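Local coordinates for MUTM (fpg) protein (Thermus thermophilus, PDB 1EE8) that belongs to the MutM (Fpg) family, combining an N-terminal sheet domain, a mainly helical H2TH domain and a zinc finger in one chain, at residues A[10-15]-A[214-219]; A[14-19]-A[89-94]; A[175-180]-A[184-189]; A[137-142]-A[147-152]. All blocks are in the same frame, centred on the assembly; numbering follows the deposited sequence.

Interaction 1: A[10-15]-A[214-219]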
loop_
_atom_site.group_PDB
_atom_site.type_symbol
_atom_site.label_atom_id
_atom_site.label_comp_id
_atom_site.label_asym_id
_atom_site.label_seq_id
_atom_site.Cartn_x
_atom_site.Cartn_y
_atom_site.Cartn_z
ATOM N N ARG A 10 8.316 7.637 -21.911
ATOM C CA ARG A 10 6.913 7.234 -21.952
ATOM C C ARG A 10 6.626 6.479 -23.245
ATOM O O ARG A 10 6.124 5.361 -23.221
ATOM C CB ARG A 10 6.005 8.467 -21.861
ATOM C CG ARG A 10 4.549 8.212 -22.236
ATOM C CD ARG A 10 3.681 9.459 -22.068
ATOM N NE ARG A 10 2.301 9.218 -22.494
ATOM C CZ ARG A 10 1.868 9.341 -23.746
ATOM N NH1 ARG A 10 2.700 9.718 -24.711
ATOM N NH2 ARG A 10 0.606 9.048 -24.042
ATOM N N ARG A 11 6.955 7.094 -24.374
ATOM C CA ARG A 11 6.726 6.473 -25.675
ATOM C C ARG A 11 7.470 5.157 -25.856
ATOM O O ARG A 11 6.933 4.219 -26.438
ATOM C CB ARG A 11 7.097 7.451 -26.794
ATOM C CG ARG A 11 6.242 8.714 -26.760
ATOM C CD ARG A 11 6.590 9.703 -27.856
ATOM N NE ARG A 11 5.696 10.857 -27.786
ATOM C CZ ARG A 11 5.546 11.754 -28.755
ATOM N NH1 ARG A 11 6.234 11.641 -29.881
ATOM N NH2 ARG A 11 4.702 12.760 -28.594
ATOM N N ARG A 12 8.695 5.067 -25.349
ATOM C CA ARG A 12 9.458 3.833 -25.487
ATOM C C ARG A 12 8.910 2.705 -24.619
ATOM O O ARG A 12 8.873 1.551 -25.039
ATOM C CB ARG A 12 10.927 4.062 -25.134
ATOM C CG ARG A 12 11.651 4.995 -26.082
ATOM C CD ARG A 12 11.674 4.436 -27.498
ATOM N NE ARG A 12 12.469 5.277 -28.386
ATOM C CZ ARG A 12 12.802 4.949 -29.629
ATOM N NH1 ARG A 12 12.405 3.790 -30.139
ATOM N NH2 ARG A 12 13.541 5.777 -30.361
ATOM N N LEU A 13 8.480 3.039 -23.411
ATOM C CA LEU A 13 7.961 2.028 -22.503
ATOM C C LEU A 13 6.546 1.536 -22.792
ATOM O O LEU A 13 6.258 0.362 -22.590
ATOM C CB LEU A 13 8.018 2.529 -21.052
ATOM C CG LEU A 13 9.378 2.782 -20.401
ATOM C CD1 LEU A 13 9.162 3.211 -18.953
ATOM C CD2 LEU A 13 10.239 1.533 -20.462
ATOM N N ARG A 14 5.664 2.413 -23.261
ATOM C CA ARG A 14 4.282 2.001 -23.499
ATOM C C ARG A 14 4.090 0.716 -24.296
ATOM O O ARG A 14 3.314 -0.147 -23.889
ATOM C CB ARG A 14 3.466 3.139 -24.122
ATOM C CG ARG A 14 3.170 4.263 -23.136
ATOM C CD ARG A 14 1.846 4.953 -23.442
ATOM N NE ARG A 14 1.798 5.440 -24.812
ATOM C CZ ARG A 14 0.697 5.865 -25.421
ATOM N NH1 ARG A 14 -0.472 5.866 -24.785
ATOM N NH2 ARG A 14 0.772 6.296 -26.670
ATOM N N PRO A 15 4.795 0.557 -25.427
ATOM C CA PRO A 15 4.643 -0.666 -26.225
ATOM C C PRO A 15 5.179 -1.895 -25.489
ATOM O O PRO A 15 4.886 -3.033 -25.863
ATOM C CB PRO A 15 5.472 -0.382 -27.478
ATOM C CG PRO A 15 5.597 1.118 -27.515
ATOM C CD PRO A 15 5.735 1.489 -26.070
ATOM N N TYR A 214 21.863 10.658 -19.557
ATOM C CA TYR A 214 20.596 10.217 -20.126
ATOM C C TYR A 214 20.731 9.237 -21.286
ATOM O O TYR A 214 21.578 9.398 -22.162
ATOM C CB TYR A 214 19.782 11.415 -20.609
ATOM C CG TYR A 214 18.581 11.027 -21.452
ATOM C CD1 TYR A 214 17.492 10.358 -20.888
ATOM C CD2 TYR A 214 18.540 11.319 -22.814
ATOM C CE1 TYR A 214 16.394 9.993 -21.662
ATOM C CE2 TYR A 214 17.449 10.960 -23.595
ATOM C CZ TYR A 214 16.380 10.299 -23.016
ATOM O OH TYR A 214 15.293 9.954 -23.791
ATOM N N ARG A 215 19.867 8.228 -21.274
ATOM C CA ARG A 215 19.811 7.210 -22.316
ATOM C C ARG A 215 18.394 6.662 -22.345
ATOM O O ARG A 215 17.735 6.580 -21.310
ATOM C CB ARG A 215 20.786 6.064 -22.025
ATOM C CG ARG A 215 22.243 6.432 -22.203
ATOM C CD ARG A 215 23.141 5.220 -22.026
ATOM N NE ARG A 215 24.517 5.494 -22.444
ATOM C CZ ARG A 215 24.865 5.908 -23.660
ATOM N NH1 ARG A 215 23.939 6.104 -24.591
ATOM N NH2 ARG A 215 26.142 6.120 -23.949
ATOM N N GLN A 216 17.917 6.309 -23.532
ATOM C CA GLN A 216 16.581 5.746 -23.674
ATOM C C GLN A 216 16.590 4.389 -22.966
ATOM O O GLN A 216 17.654 3.882 -22.614
ATOM C CB GLN A 216 16.244 5.611 -25.159
ATOM C CG GLN A 216 16.151 6.963 -25.864
ATOM C CD GLN A 216 15.920 6.842 -27.365
ATOM O OE1 GLN A 216 15.082 6.061 -27.817
ATOM N NE2 GLN A 216 16.652 7.634 -28.140
ATOM N N PRO A 217 15.412 3.784 -22.739
ATOM C CA PRO A 217 15.368 2.485 -22.054
ATOM C C PRO A 217 16.315 1.396 -22.559
ATOM O O PRO A 217 16.998 0.749 -21.756
ATOM C CB PRO A 217 13.900 2.086 -22.177
ATOM C CG PRO A 217 13.212 3.415 -22.083
ATOM C CD PRO A 217 14.048 4.263 -23.022
ATOM N N ASP A 218 16.362 1.196 -23.875
ATOM C CA ASP A 218 17.230 0.172 -24.447
ATOM C C ASP A 218 18.717 0.505 -24.348
ATOM O O ASP A 218 19.566 -0.360 -24.568
ATOM C CB ASP A 218 16.859 -0.103 -25.911
ATOM C CG ASP A 218 16.995 1.123 -26.794
ATOM O OD1 ASP A 218 18.030 1.816 -26.697
ATOM O OD2 ASP A 218 16.073 1.386 -27.596
ATOM N N GLY A 219 19.036 1.750 -24.016
ATOM C CA GLY A 219 20.432 2.129 -23.885
ATOM C C GLY A 219 20.939 3.085 -24.947
ATOM O O GLY A 219 22.002 3.683 -24.784
#
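Arg12 and Leu13, one turn from the end of helix 3-17, press on Gln216 and Pro217 of a loop that lies far along the chain. The guanidinium of Arg12 closes on the amide oxygen of Gln216: Arg12 NE lies 2.8 Å from Gln216 OE1 and Arg12 NH2 lies 3.0 Å from that same atom. The oxygen sits obliquely to the guanidinium, whose plane is turned only 29° from that of the amide. A bend at chi2 (-62°) swings the end of the arginine toward it, while the base of the same side chain rests on Pro217, Arg12 CB being 3.8 Å from Pro217 CD. Arg12 and Pro217 cross at about a right angle. Leu13, itself buried, reaches the ring with one methyl, CD2, 3.9 Å from Pro217 CG. Asp218 OD2 stands 5.1 Å from Arg12 NH1, too far for an ion pair but near enough that some electrostatic attraction is likely.

Behind these groups the loop is shaped by a type I turn from Gln216 to Gly219, closed by Gly219 N on Gln216 O at 2.9 Å. Gln216 NE2 is weakly bonded to Pro221 O, Pro217 pairs through its backbone with Leu76, and Leu13 also touches Phe56 of strand 53-58. The contact thus seats the loop between helix 184-203 and the zinc-finger strand 246-249 on the N-terminal helix, a helix that packs on the sheet in the N-terminal domain of the MutM (Fpg) fold.

Interaction 2: A[14-19]-A[89-94]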
loop_
_atom_site.group_PDB
_atom_site.type_symbol
_atom_site.label_atom_id
_atom_site.label_comp_id
_atom_site.label_asym_id
_atom_site.label_seq_id
_atom_site.Cartn_x
_atom_site.Cartn_y
_atom_site.Cartn_z
ATOM N N ARG A 14 5.664 2.413 -23.261
ATOM C CA ARG A 14 4.282 2.001 -23.499
ATOM C C ARG A 14 4.090 0.716 -24.296
ATOM O O ARG A 14 3.314 -0.147 -23.889
ATOM C CB ARG A 14 3.466 3.139 -24.122
ATOM C CG ARG A 14 3.170 4.263 -23.136
ATOM C CD ARG A 14 1.846 4.953 -23.442
ATOM N NE ARG A 14 1.798 5.440 -24.812
ATOM C CZ ARG A 14 0.697 5.865 -25.421
ATOM N NH1 ARG A 14 -0.472 5.866 -24.785
ATOM N NH2 ARG A 14 0.772 6.296 -26.670
ATOM N N PRO A 15 4.795 0.557 -25.427
ATOM C CA PRO A 15 4.643 -0.666 -26.225
ATOM C C PRO A 15 5.179 -1.895 -25.489
ATOM O O PRO A 15 4.886 -3.033 -25.863
ATOM C CB PRO A 15 5.472 -0.382 -27.478
ATOM C CG PRO A 15 5.597 1.118 -27.515
ATOM C CD PRO A 15 5.735 1.489 -26.070
ATOM N N LEU A 16 5.968 -1.657 -24.447
ATOM C CA LEU A 16 6.572 -2.741 -23.683
ATOM C C LEU A 16 5.861 -3.121 -22.389
ATOM O O LEU A 16 6.024 -4.237 -21.905
ATOM C CB LEU A 16 8.026 -2.389 -23.342
ATOM C CG LEU A 16 8.981 -2.045 -24.486
ATOM C CD1 LEU A 16 10.332 -1.603 -23.914
ATOM C CD2 LEU A 16 9.142 -3.258 -25.396
ATOM N N VAL A 17 5.073 -2.209 -21.830
ATOM C CA VAL A 17 4.409 -2.486 -20.564
ATOM C C VAL A 17 2.888 -2.455 -20.571
ATOM O O VAL A 17 2.256 -2.996 -19.668
ATOM C CB VAL A 17 4.887 -1.503 -19.487
ATOM C CG1 VAL A 17 6.403 -1.450 -19.479
ATOM C CG2 VAL A 17 4.303 -0.121 -19.748
ATOM N N LEU A 18 2.301 -1.812 -21.574
ATOM C CA LEU A 18 0.850 -1.711 -21.654
ATOM C C LEU A 18 0.169 -3.067 -21.483
ATOM O O LEU A 18 0.506 -4.033 -22.164
ATOM C CB LEU A 18 0.452 -1.083 -22.993
ATOM C CG LEU A 18 -0.198 0.305 -22.982
ATOM C CD1 LEU A 18 -1.650 0.175 -22.569
ATOM C CD2 LEU A 18 0.548 1.237 -22.048
ATOM N N GLY A 19 -0.774 -3.140 -20.549
ATOM C CA GLY A 19 -1.499 -4.383 -20.323
ATOM C C GLY A 19 -0.780 -5.448 -19.517
ATOM O O GLY A 19 -1.355 -6.498 -19.224
ATOM N N GLU A 89 5.144 -9.205 -15.745
ATOM C CA GLU A 89 5.016 -10.609 -16.085
ATOM C C GLU A 89 5.904 -10.950 -17.278
ATOM O O GLU A 89 6.538 -12.003 -17.300
ATOM C CB GLU A 89 3.545 -10.966 -16.371
ATOM C CG GLU A 89 2.973 -10.441 -17.681
ATOM C CD GLU A 89 1.487 -10.759 -17.841
ATOM O OE1 GLU A 89 0.657 -10.126 -17.150
ATOM O OE2 GLU A 89 1.149 -11.649 -18.655
ATOM N N GLY A 90 5.979 -10.047 -18.249
ATOM C CA GLY A 90 6.783 -10.307 -19.429
ATOM C C GLY A 90 8.230 -9.847 -19.382
ATOM O O GLY A 90 9.059 -10.325 -20.161
ATOM N N ARG A 91 8.541 -8.920 -18.481
ATOM C CA ARG A 91 9.901 -8.413 -18.367
ATOM C C ARG A 91 10.077 -7.546 -17.131
ATOM O O ARG A 91 9.165 -7.405 -16.324
ATOM C CB ARG A 91 10.273 -7.592 -19.598
ATOM C CG ARG A 91 9.351 -6.415 -19.854
ATOM C CD ARG A 91 10.095 -5.283 -20.531
ATOM N NE ARG A 91 10.817 -5.695 -21.735
ATOM C CZ ARG A 91 10.238 -6.086 -22.866
ATOM N NH1 ARG A 91 8.914 -6.132 -22.962
ATOM N NH2 ARG A 91 10.987 -6.408 -23.914
ATOM N N THR A 92 11.256 -6.951 -17.009
ATOM C CA THR A 92 11.570 -6.106 -15.864
ATOM C C THR A 92 12.159 -4.763 -16.285
ATOM O O THR A 92 12.960 -4.692 -17.220
ATOM C CB THR A 92 12.561 -6.842 -14.934
ATOM O OG1 THR A 92 11.907 -7.979 -14.366
ATOM C CG2 THR A 92 13.047 -5.937 -13.797
ATOM N N LEU A 93 11.744 -3.701 -15.600
ATOM C CA LEU A 93 12.248 -2.359 -15.863
ATOM C C LEU A 93 13.131 -1.991 -14.673
ATOM O O LEU A 93 12.729 -2.182 -13.524
ATOM C CB LEU A 93 11.096 -1.350 -15.955
ATOM C CG LEU A 93 9.962 -1.642 -16.938
ATOM C CD1 LEU A 93 8.969 -0.490 -16.921
ATOM C CD2 LEU A 93 10.538 -1.826 -18.342
ATOM N N TYR A 94 14.320 -1.460 -14.933
ATOM C CA TYR A 94 15.220 -1.094 -13.839
ATOM C C TYR A 94 15.356 0.414 -13.700
ATOM O O TYR A 94 15.575 1.113 -14.687
ATOM C CB TYR A 94 16.605 -1.704 -14.057
ATOM C CG TYR A 94 16.567 -3.197 -14.284
ATOM C CD1 TYR A 94 16.479 -3.721 -15.572
ATOM C CD2 TYR A 94 16.592 -4.086 -13.208
ATOM C CE1 TYR A 94 16.419 -5.102 -15.789
ATOM C CE2 TYR A 94 16.527 -5.467 -13.411
ATOM C CZ TYR A 94 16.442 -5.965 -14.708
ATOM O OH TYR A 94 16.383 -7.323 -14.916
#
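Leu16 and Val17, in the last turn of helix 3-17, look across at Arg91 and Leu93; the nearest CA atoms, those of Val17 and Gly90, are 8.3 Å apart, and no hydrogen bond crosses between the segments. The end of the helix is held by Leu18 N on Arg14 O at 3.0 Å. Leu16 lays its CD2 methyl over one face of the Arg91 guanidinium, 3.8 Å from Arg91 NH1 and at nearly the same distance from Arg91 NH2 and CZ, so that the methyl sits over the outer, two-amino end of the group. CG of Arg91 starts between the backbone N and the carbonyl carbon (chi1 58°), and a bend at chi3 (52°) brings the guanidinium round to the leucine.

Arg91 belongs to the short connection of the beta-hairpin made by strands 82-88 and 92-96, and Leu93 is already on the second of these. The helix end therefore lies against the connecting end of that hairpin. Deeper in, Val17 CG1 meets Leu93 CD1 at 3.7 Å, the two side chains crossing at about a right angle. Val17 also packs on Leu88 and on Ile44 and Val47 of strand 42-50, and Leu76 touches both Leu16 and Leu93. Nearer the surface, this connection is fastened by hydrogen bonds from Gly90 N to Gln20 OE1 and between Glu89 OE1 and OG1 of Thr21, at the start of strand 21-26.

Interaction 3: A[175-180]-A[184-189]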
loop_
_atom_site.group_PDB
_atom_site.type_symbol
_atom_site.label_atom_id
_atom_site.label_comp_id
_atom_site.label_asym_id
_atom_site.label_seq_id
_atom_site.Cartn_x
_atom_site.Cartn_y
_atom_site.Cartn_z
ATOM N N PRO A 175 18.323 35.677 -21.260
ATOM C CA PRO A 175 17.796 34.833 -20.188
ATOM C C PRO A 175 17.696 35.632 -18.892
ATOM O O PRO A 175 16.893 35.320 -18.012
ATOM C CB PRO A 175 18.848 33.729 -20.064
ATOM C CG PRO A 175 19.562 33.748 -21.388
ATOM C CD PRO A 175 19.646 35.204 -21.694
ATOM N N PHE A 176 18.503 36.683 -18.801
ATOM C CA PHE A 176 18.584 37.492 -17.591
ATOM C C PHE A 176 17.715 38.736 -17.454
ATOM O O PHE A 176 17.610 39.295 -16.361
ATOM C CB PHE A 176 20.051 37.856 -17.363
ATOM C CG PHE A 176 20.995 36.729 -17.664
ATOM C CD1 PHE A 176 21.699 36.694 -18.866
ATOM C CD2 PHE A 176 21.132 35.668 -16.776
ATOM C CE1 PHE A 176 22.522 35.620 -19.180
ATOM C CE2 PHE A 176 21.954 34.587 -17.083
ATOM C CZ PHE A 176 22.649 34.562 -18.287
ATOM N N ARG A 177 17.083 39.174 -18.537
ATOM C CA ARG A 177 16.244 40.362 -18.463
ATOM C C ARG A 177 14.947 40.068 -17.716
ATOM O O ARG A 177 14.475 38.931 -17.696
ATOM C CB ARG A 177 15.919 40.876 -19.868
ATOM C CG ARG A 177 15.090 39.918 -20.699
ATOM C CD ARG A 177 14.918 40.417 -22.123
ATOM N NE ARG A 177 13.979 41.530 -22.221
ATOM C CZ ARG A 177 13.572 42.061 -23.370
ATOM N NH1 ARG A 177 12.711 43.067 -23.368
ATOM N NH2 ARG A 177 14.030 41.587 -24.525
ATOM N N PRO A 178 14.362 41.094 -17.075
ATOM C CA PRO A 178 13.109 40.901 -16.338
ATOM C C PRO A 178 12.061 40.309 -17.272
ATOM O O PRO A 178 11.939 40.737 -18.418
ATOM C CB PRO A 178 12.755 42.317 -15.888
ATOM C CG PRO A 178 14.113 42.945 -15.679
ATOM C CD PRO A 178 14.868 42.470 -16.907
ATOM N N ALA A 179 11.312 39.326 -16.787
ATOM C CA ALA A 179 10.286 38.684 -17.602
ATOM C C ALA A 179 9.259 39.676 -18.133
ATOM O O ALA A 179 8.798 39.559 -19.272
ATOM C CB ALA A 179 9.586 37.601 -16.797
ATOM N N ARG A 180 8.899 40.649 -17.302
ATOM C CA ARG A 180 7.915 41.656 -17.684
ATOM C C ARG A 180 8.433 42.655 -18.716
ATOM O O ARG A 180 7.647 43.310 -19.405
ATOM C CB ARG A 180 7.434 42.415 -16.443
ATOM C CG ARG A 180 8.556 42.996 -15.598
ATOM C CD ARG A 180 7.999 43.929 -14.540
ATOM N NE ARG A 180 6.815 43.355 -13.910
ATOM C CZ ARG A 180 6.119 43.943 -12.942
ATOM N NH1 ARG A 180 6.493 45.132 -12.482
ATOM N NH2 ARG A 180 5.040 43.343 -12.444
ATOM N N GLU A 184 5.136 42.170 -26.440
ATOM C CA GLU A 184 4.300 41.052 -26.860
ATOM C C GLU A 184 4.917 40.307 -28.038
ATOM O O GLU A 184 4.730 39.100 -28.192
ATOM C CB GLU A 184 2.893 41.532 -27.228
ATOM C CG GLU A 184 1.937 40.383 -27.503
ATOM C CD GLU A 184 0.490 40.818 -27.581
ATOM O OE1 GLU A 184 0.062 41.612 -26.717
ATOM O OE2 GLU A 184 -0.225 40.352 -28.498
ATOM N N GLU A 185 5.647 41.031 -28.875
ATOM C CA GLU A 185 6.285 40.416 -30.027
ATOM C C GLU A 185 7.423 39.525 -29.529
ATOM O O GLU A 185 7.652 38.438 -30.052
ATOM C CB GLU A 185 6.812 41.502 -30.970
ATOM C CG GLU A 185 7.381 40.993 -32.277
ATOM C CD GLU A 185 8.760 40.400 -32.112
ATOM O OE1 GLU A 185 9.606 41.042 -31.445
ATOM O OE2 GLU A 185 8.998 39.301 -32.655
ATOM N N GLU A 186 8.130 39.990 -28.507
ATOM C CA GLU A 186 9.219 39.212 -27.942
ATOM C C GLU A 186 8.640 37.962 -27.280
ATOM O O GLU A 186 9.180 36.859 -27.428
ATOM C CB GLU A 186 10.010 40.065 -26.942
ATOM C CG GLU A 186 10.940 41.068 -27.626
ATOM C CD GLU A 186 11.700 41.955 -26.660
ATOM O OE1 GLU A 186 12.831 42.362 -27.009
ATOM O OE2 GLU A 186 11.174 42.264 -25.565
ATOM N N ALA A 187 7.522 38.130 -26.580
ATOM C CA ALA A 187 6.860 37.015 -25.913
ATOM C C ALA A 187 6.369 35.991 -26.924
ATOM O O ALA A 187 6.422 34.791 -26.670
ATOM C CB ALA A 187 5.691 37.515 -25.071
ATOM N N ARG A 188 5.875 36.458 -28.066
ATOM C CA ARG A 188 5.402 35.529 -29.089
ATOM C C ARG A 188 6.560 34.698 -29.661
ATOM O O ARG A 188 6.375 33.535 -30.021
ATOM C CB ARG A 188 4.680 36.273 -30.222
ATOM C CG ARG A 188 3.231 36.657 -29.899
ATOM C CD ARG A 188 2.355 36.684 -31.157
ATOM N NE ARG A 188 0.942 36.946 -30.860
ATOM C CZ ARG A 188 0.457 38.126 -30.480
ATOM N NH1 ARG A 188 1.266 39.168 -30.351
ATOM N NH2 ARG A 188 -0.836 38.264 -30.219
ATOM N N ARG A 189 7.749 35.292 -29.757
ATOM C CA ARG A 189 8.904 34.558 -30.273
ATOM C C ARG A 189 9.302 33.458 -29.293
ATOM O O ARG A 189 9.582 32.327 -29.689
ATOM C CB ARG A 189 10.101 35.485 -30.485
ATOM C CG ARG A 189 9.989 36.404 -31.678
ATOM C CD ARG A 189 11.347 36.570 -32.347
ATOM N NE ARG A 189 12.359 37.115 -31.448
ATOM C CZ ARG A 189 12.436 38.389 -31.088
ATOM N NH1 ARG A 189 13.397 38.788 -30.265
ATOM N NH2 ARG A 189 11.556 39.268 -31.557
#
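Arg177 brings the end of its guanidinium against the carboxylate of Glu186, forming a salt bridge through two nitrogens. The straighter bond runs from Arg177 NH2 to Glu186 OE1, 2.9 Å long with an angle of 165°; the oxygen lies at the guanidinium edge, in its plane, but is itself approached from above the carboxylate plane. Arg177 NH1 adds a weak bond to Glu186 OE2, 2.8 Å long and sharply bent. The two planes stand 79° apart, so this is not a coplanar bidentate arginine-carboxylate pair. A bend at chi3 (-74°) turns the arginine's end toward the helix, and the glutamate stretches out to meet it.

Second partners fix both groups. Ser181 OG bonds to Arg177 NE, and Glu186 OE2 also bonds to Thr183 N, just before helix 184-203, as the third helical residue does in one half of a capping box. The loop leading into this H2TH-domain helix is thus tied to its first turn. With an arginine and a backbone N-H sharing its oxygens at the N-terminal end of a helix, Glu186 is probably stabilised as the charged carboxylate.

Interaction 4: A[137-142]-A[147-152]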
loop_
_atom_site.group_PDB
_atom_site.type_symbol
_atom_site.label_atom_id
_atom_site.label_comp_id
_atom_site.label_asym_id
_atom_site.label_seq_id
_atom_site.Cartn_x
_atom_site.Cartn_y
_atom_site.Cartn_z
ATOM N N ARG A 137 0.517 36.816 -20.138
ATOM C CA ARG A 137 0.100 37.385 -18.857
ATOM C C ARG A 137 1.016 36.900 -17.739
ATOM O O ARG A 137 1.393 37.670 -16.848
ATOM C CB ARG A 137 -1.348 36.995 -18.534
ATOM C CG ARG A 137 -1.783 37.408 -17.125
ATOM C CD ARG A 137 -3.294 37.263 -16.882
ATOM N NE ARG A 137 -3.819 35.931 -17.185
ATOM C CZ ARG A 137 -4.223 35.535 -18.392
ATOM N NH1 ARG A 137 -4.168 36.365 -19.427
ATOM N NH2 ARG A 137 -4.689 34.307 -18.565
ATOM N N GLY A 138 1.374 35.619 -17.796
ATOM C CA GLY A 138 2.244 35.045 -16.787
ATOM C C GLY A 138 3.597 35.717 -16.744
ATOM O O GLY A 138 4.231 35.798 -15.691
ATOM N N LEU A 139 4.047 36.213 -17.891
ATOM C CA LEU A 139 5.339 36.880 -17.961
ATOM C C LEU A 139 5.240 38.323 -17.477
ATOM O O LEU A 139 6.137 38.826 -16.794
ATOM C CB LEU A 139 5.865 36.841 -19.400
ATOM C CG LEU A 139 6.021 35.440 -20.002
ATOM C CD1 LEU A 139 6.377 35.541 -21.474
ATOM C CD2 LEU A 139 7.092 34.675 -19.234
ATOM N N LYS A 140 4.145 38.987 -17.827
ATOM C CA LYS A 140 3.943 40.379 -17.440
ATOM C C LYS A 140 3.750 40.595 -15.942
ATOM O O LYS A 140 3.803 41.729 -15.465
ATOM C CB LYS A 140 2.757 40.973 -18.204
ATOM C CG LYS A 140 3.112 41.435 -19.609
ATOM C CD LYS A 140 4.176 42.526 -19.561
ATOM C CE LYS A 140 4.578 42.998 -20.953
ATOM N NZ LYS A 140 5.632 44.053 -20.887
ATOM N N GLU A 141 3.541 39.509 -15.206
ATOM C CA GLU A 141 3.345 39.602 -13.766
ATOM C C GLU A 141 4.633 39.366 -12.982
ATOM O O GLU A 141 4.625 39.402 -11.754
ATOM C CB GLU A 141 2.286 38.593 -13.315
ATOM C CG GLU A 141 0.897 38.873 -13.867
ATOM C CD GLU A 141 -0.141 37.858 -13.417
ATOM O OE1 GLU A 141 -1.348 38.134 -13.593
ATOM O OE2 GLU A 141 0.243 36.787 -12.895
ATOM N N SER A 142 5.743 39.147 -13.680
ATOM C CA SER A 142 6.998 38.877 -12.993
ATOM C C SER A 142 8.144 39.835 -13.282
ATOM O O SER A 142 8.380 40.225 -14.425
ATOM C CB SER A 142 7.466 37.455 -13.311
ATOM O OG SER A 142 6.407 36.522 -13.180
ATOM N N LYS A 147 14.362 33.610 -17.722
ATOM C CA LYS A 147 14.630 32.189 -17.590
ATOM C C LYS A 147 14.000 31.563 -16.345
ATOM O O LYS A 147 13.528 30.430 -16.399
ATOM C CB LYS A 147 16.135 31.907 -17.598
ATOM C CG LYS A 147 16.423 30.413 -17.550
ATOM C CD LYS A 147 17.897 30.075 -17.531
ATOM C CE LYS A 147 18.075 28.564 -17.437
ATOM N NZ LYS A 147 19.500 28.169 -17.459
ATOM N N ALA A 148 14.002 32.289 -15.231
ATOM C CA ALA A 148 13.403 31.780 -13.995
ATOM C C ALA A 148 11.920 31.487 -14.218
ATOM O O ALA A 148 11.363 30.554 -13.643
ATOM C CB ALA A 148 13.569 32.793 -12.865
ATOM N N LEU A 149 11.272 32.285 -15.053
ATOM C CA LEU A 149 9.864 32.048 -15.323
ATOM C C LEU A 149 9.683 30.841 -16.233
ATOM O O LEU A 149 8.623 30.220 -16.251
ATOM C CB LEU A 149 9.217 33.285 -15.944
ATOM C CG LEU A 149 8.188 33.945 -15.021
ATOM C CD1 LEU A 149 8.828 34.289 -13.691
ATOM C CD2 LEU A 149 7.639 35.188 -15.684
ATOM N N LEU A 150 10.716 30.505 -16.993
ATOM C CA LEU A 150 10.627 29.352 -17.876
ATOM C C LEU A 150 10.816 28.080 -17.062
ATOM O O LEU A 150 10.348 27.011 -17.449
ATOM C CB LEU A 150 11.691 29.420 -18.971
ATOM C CG LEU A 150 11.537 30.544 -19.996
ATOM C CD1 LEU A 150 12.545 30.352 -21.119
ATOM C CD2 LEU A 150 10.120 30.529 -20.549
ATOM N N LEU A 151 11.499 28.213 -15.928
ATOM C CA LEU A 151 11.774 27.090 -15.047
ATOM C C LEU A 151 10.727 26.876 -13.966
ATOM O O LEU A 151 10.680 25.809 -13.358
ATOM C CB LEU A 151 13.138 27.274 -14.388
ATOM C CG LEU A 151 14.359 26.656 -15.072
ATOM C CD1 LEU A 151 14.315 26.874 -16.578
ATOM C CD2 LEU A 151 15.606 27.270 -14.465
ATOM N N ASP A 152 9.893 27.883 -13.723
ATOM C CA ASP A 152 8.869 27.775 -12.691
ATOM C C ASP A 152 8.029 26.522 -12.875
ATOM O O ASP A 152 7.826 25.760 -11.929
ATOM C CB ASP A 152 7.958 29.007 -12.693
ATOM C CG ASP A 152 7.973 29.742 -11.358
ATOM O OD1 ASP A 152 7.115 30.631 -11.153
ATOM O OD2 ASP A 152 8.852 29.432 -10.517
#
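Leu149 pushes its isobutyl group between Leu139 and Ser142, and its CD2 methyl does most of the touching. On one side Leu149 CD2 lies 3.6 Å from Leu139 CD2. On the other it meets Ser142, with Ser142 CB only 3.3 Å from Leu149 CD2 and 3.5 Å from Leu149 CD1. These carbon pairs are tighter than normal van der Waals contact; Ser142 OG is also close, 3.1 Å from Leu149 CD2. Leu149 is also in an unusual conformation, chi1 at -113° lying well away from any staggered position, with chi2 at 56°. Taken together, this leaves the exact placement of its two methyls doubtful, though not the fact that they abut the serine. Leu139, by contrast, has an ordinary staggered conformation that carries its CD2 across to the neighbouring helix.

The two segments come from helices 132-140 and 146-152 of the H2TH domain, successive in the chain and joined by a short connection, so that Leu149 packs against the C-terminal end of the first helix. There the chain turns off with Ser142 N bonded to Leu139 O at 3.2 Å. Ser142 OG, set beside its own backbone N (chi1 -47°), gives a weak bond to Gly138 O at 3.4 Å, and Gly138 O also touches Leu149 CD2 at 3.5 Å. Beyond the pair, Leu149 rests on Leu155 and Ala179, and Asp152 forms a salt bridge with Arg144 in the connection between the helices.

Helix 3-17, at the N terminus, starts both long loops. Interaction 2 closes one of them at 89-94, joining the helix end to the hairpin of the sheet. Interaction 1 closes the longer one at 214-219, fastening the loop that follows helix 184-203 to the same helix. The two share Arg14 and Pro15 and touch where Leu13 packs on Leu93. Nested inside the span of interaction 1 are the short loops of interaction 4 and then interaction 3, in series and on the opposite side of the chain's centre. These two touch through Lys140 NZ and Arg180 O, a probable hydrogen bond; in the H2TH domain they join helices 132-140 and 146-152 and the loop into helix 184-203.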